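Local coordinates for polyketide biosynthesis cytochrome P450 PksS (Bacillus subtilis, PDB 4YZR), which oxidises dihydrobacillaene as a haem-dependent cytochrome P450 monooxygenase in the biosynthesis of the polyketide antibiotic bacillaene, at residues F18-L21 and G22-R25. Sequence-based numbering, arbitrary orientation.
Sequences FSVL and GRFR
Two flat groups of the second turn look back on Val-20. The Phe-24 ring turns an edge to the backbone of that residue: Val-20 O lies near the ring plane, 3.3 Å from Phe-24 CD2, and Val-20 CG1 sits at the same edge, also close to the plane, 4.0 Å from CD2. With CG1 anti to the backbone N (chi1 172°), the valine leans this methyl outward and forward, toward the ring. The guanidinium of Arg-23 has Val-20 CA over one face, and Ser-19 O approaches it obliquely. Its long chain, extended and then bent at chi3 (80°), can lie over Val-20 and still reach Glu-12, with which NH2 forms a salt bridge.

All eight residues belong to helix 17-27, which precedes the hairpin strands 30-35 and 42-47, consistent with helix A of a P450. The i to i+4 bonding is regular alpha-helix. Phe-24 N donates to Val-20 O over 3.1 Å in the straightest of the four bonds (172°); Gly-22 N to Phe-18 O (2.9 Å), Arg-23 N to Ser-19 O and Arg-25 N to Leu-21 O are more bent.

Residue types follow the two sides of this amphipathic helix. Apolar Val-20, Leu-21 and Phe-24 are buried: the first two rest on Phe-13 of helix 11-15, the last two on Leu-46 of strand 42-47, and the Phe-24 ring also meets His-31. Small, polar Ser-19 suits the exposed side. Arg-25 bends at chi3 and runs back along the helix; Gly-22, lacking a side chain, lets NH1 pass 4.1 Å from its CA and bond to Ser-319 O.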
ATOM      1  N   PHE A  18       6.788   0.811 -14.641  1.00 12.22           N
ATOM      2  CA  PHE A  18       7.628   2.004 -14.501  1.00 12.42           C
ATOM      3  C   PHE A  18       8.034   2.481 -15.860  1.00 13.14           C
ATOM      4  O   PHE A  18       8.048   3.673 -16.164  1.00 13.16           O
ATOM      5  CB  PHE A  18       8.796   1.781 -13.625  1.00 12.78           C
ATOM      6  CG  PHE A  18       8.395   1.357 -12.269  1.00 11.81           C
ATOM      7  CD1 PHE A  18       8.202   0.046 -11.889  1.00 12.39           C
ATOM      8  CD2 PHE A  18       8.148   2.357 -11.298  1.00 13.96           C
ATOM      9  CE1 PHE A  18       7.777  -0.264 -10.622  1.00 14.03           C
ATOM     10  CE2 PHE A  18       7.743   1.993 -10.006  1.00 13.97           C
ATOM     11  CZ  PHE A  18       7.552   0.722  -9.666  1.00 14.07           C
ATOM     12  N   SER A  19       8.331   1.525 -16.757  1.00 14.84           N
ATOM     13  CA  SER A  19       8.785   1.980 -18.084  0.50 14.45           C
ATOM     14  C   SER A  19       7.587   2.498 -18.913  1.00 15.53           C
ATOM     15  O   SER A  19       7.731   3.482 -19.620  1.00 16.42           O
ATOM     16  CB  SER A  19       9.577   0.909 -18.870  0.50 15.14           C
ATOM     17  OG  SER A  19       9.505   1.068 -20.265  0.50 18.73           O
ATOM     18  N   VAL A  20       6.423   1.939 -18.734  1.00 13.43           N
ATOM     19  CA  VAL A  20       5.257   2.457 -19.429  1.00 13.17           C
ATOM     20  C   VAL A  20       4.930   3.873 -18.939  1.00 12.87           C
ATOM     21  O   VAL A  20       4.702   4.836 -19.684  1.00 13.56           O
ATOM     22  CB  VAL A  20       4.020   1.545 -19.256  1.00 13.89           C
ATOM     23  CG1 VAL A  20       2.775   2.149 -19.799  1.00 14.38           C
ATOM     24  CG2 VAL A  20       4.283   0.198 -19.960  1.00 14.06           C
ATOM     25  N   LEU A  21       4.760   3.999 -17.603  1.00 12.00           N
ATOM     26  CA  LEU A  21       4.396   5.301 -17.041  1.00 12.82           C
ATOM     27  C   LEU A  21       5.481   6.380 -17.356  1.00 12.25           C
ATOM     28  O   LEU A  21       5.158   7.532 -17.575  1.00 12.22           O
ATOM     29  CB  LEU A  21       4.167   5.206 -15.547  1.00 10.58           C
ATOM     30  CG  LEU A  21       3.034   4.328 -15.045  1.00 11.35           C
ATOM     31  CD1 LEU A  21       3.046   4.304 -13.526  1.00 12.62           C
ATOM     32  CD2 LEU A  21       1.759   4.867 -15.594  1.00 12.74           C
ATOM     33  N   GLY A  22       6.726   5.960 -17.381  1.00 12.10           N
ATOM     34  CA  GLY A  22       7.840   6.862 -17.709  1.00 12.70           C
ATOM     35  C   GLY A  22       7.773   7.370 -19.142  1.00 15.48           C
ATOM     36  O   GLY A  22       8.101   8.548 -19.420  1.00 15.50           O
ATOM     37  N   ARG A  23       7.398   6.473 -20.049  1.00 13.81           N
ATOM     38  CA  ARG A  23       7.270   6.898 -21.467  1.00 16.37           C
ATOM     39  C   ARG A  23       6.163   7.871 -21.595  1.00 16.46           C
ATOM     40  O   ARG A  23       6.301   8.886 -22.224  1.00 17.60           O
ATOM     41  CB  ARG A  23       7.065   5.673 -22.361  1.00 19.83           C
ATOM     42  CG  ARG A  23       6.597   6.106 -23.754  1.00 23.13           C
ATOM     43  CD  ARG A  23       6.561   4.950 -24.739  1.00 30.11           C
ATOM     44  NE  ARG A  23       5.335   4.176 -24.514  1.00 32.62           N
ATOM     45  CZ  ARG A  23       5.266   2.920 -24.025  1.00 38.24           C
ATOM     46  NH1 ARG A  23       6.355   2.246 -23.639  1.00 43.47           N
ATOM     47  NH2 ARG A  23       4.067   2.332 -23.902  1.00 40.12           N
ATOM     48  N   PHE A  24       5.004   7.668 -20.934  1.00 13.80           N
ATOM     49  CA  PHE A  24       3.949   8.630 -20.892  1.00 13.80           C
ATOM     50  C   PHE A  24       4.395   9.946 -20.259  1.00 13.57           C
ATOM     51  O   PHE A  24       4.044  11.020 -20.777  1.00 14.32           O
ATOM     52  CB  PHE A  24       2.659   8.080 -20.190  1.00 15.47           C
ATOM     53  CG  PHE A  24       1.822   7.229 -21.123  1.00 14.39           C
ATOM     54  CD1 PHE A  24       0.912   7.846 -21.931  1.00 17.39           C
ATOM     55  CD2 PHE A  24       1.946   5.866 -21.172  1.00 16.77           C
ATOM     56  CE1 PHE A  24       0.128   7.089 -22.813  1.00 18.92           C
ATOM     57  CE2 PHE A  24       1.112   5.098 -22.050  1.00 16.24           C
ATOM     58  CZ  PHE A  24       0.251   5.737 -22.863  1.00 19.68           C
ATOM     59  N   ARG A  25       5.169   9.890 -19.210  1.00 13.11           N
ATOM     60  CA  ARG A  25       5.613  11.111 -18.572  1.00 14.63           C
ATOM     61  C   ARG A  25       6.393  11.983 -19.574  1.00 13.18           C
ATOM     62  O   ARG A  25       6.241  13.130 -19.610  1.00 16.29           O
ATOM     63  CB  ARG A  25       6.505  10.794 -17.366  1.00 12.78           C
ATOM     64  CG  ARG A  25       6.752  12.034 -16.499  1.00 12.90           C
ATOM     65  CD  ARG A  25       7.735  11.837 -15.341  1.00 12.60           C
ATOM     66  NE  ARG A  25       9.039  11.547 -15.904  1.00 13.30           N
ATOM     67  CZ  ARG A  25       9.718  10.442 -15.754  1.00 14.21           C
ATOM     68  NH1 ARG A  25       9.328   9.468 -14.947  1.00 14.07           N
ATOM     69  NH2 ARG A  25      10.803  10.274 -16.445  1.00 17.65           N
TER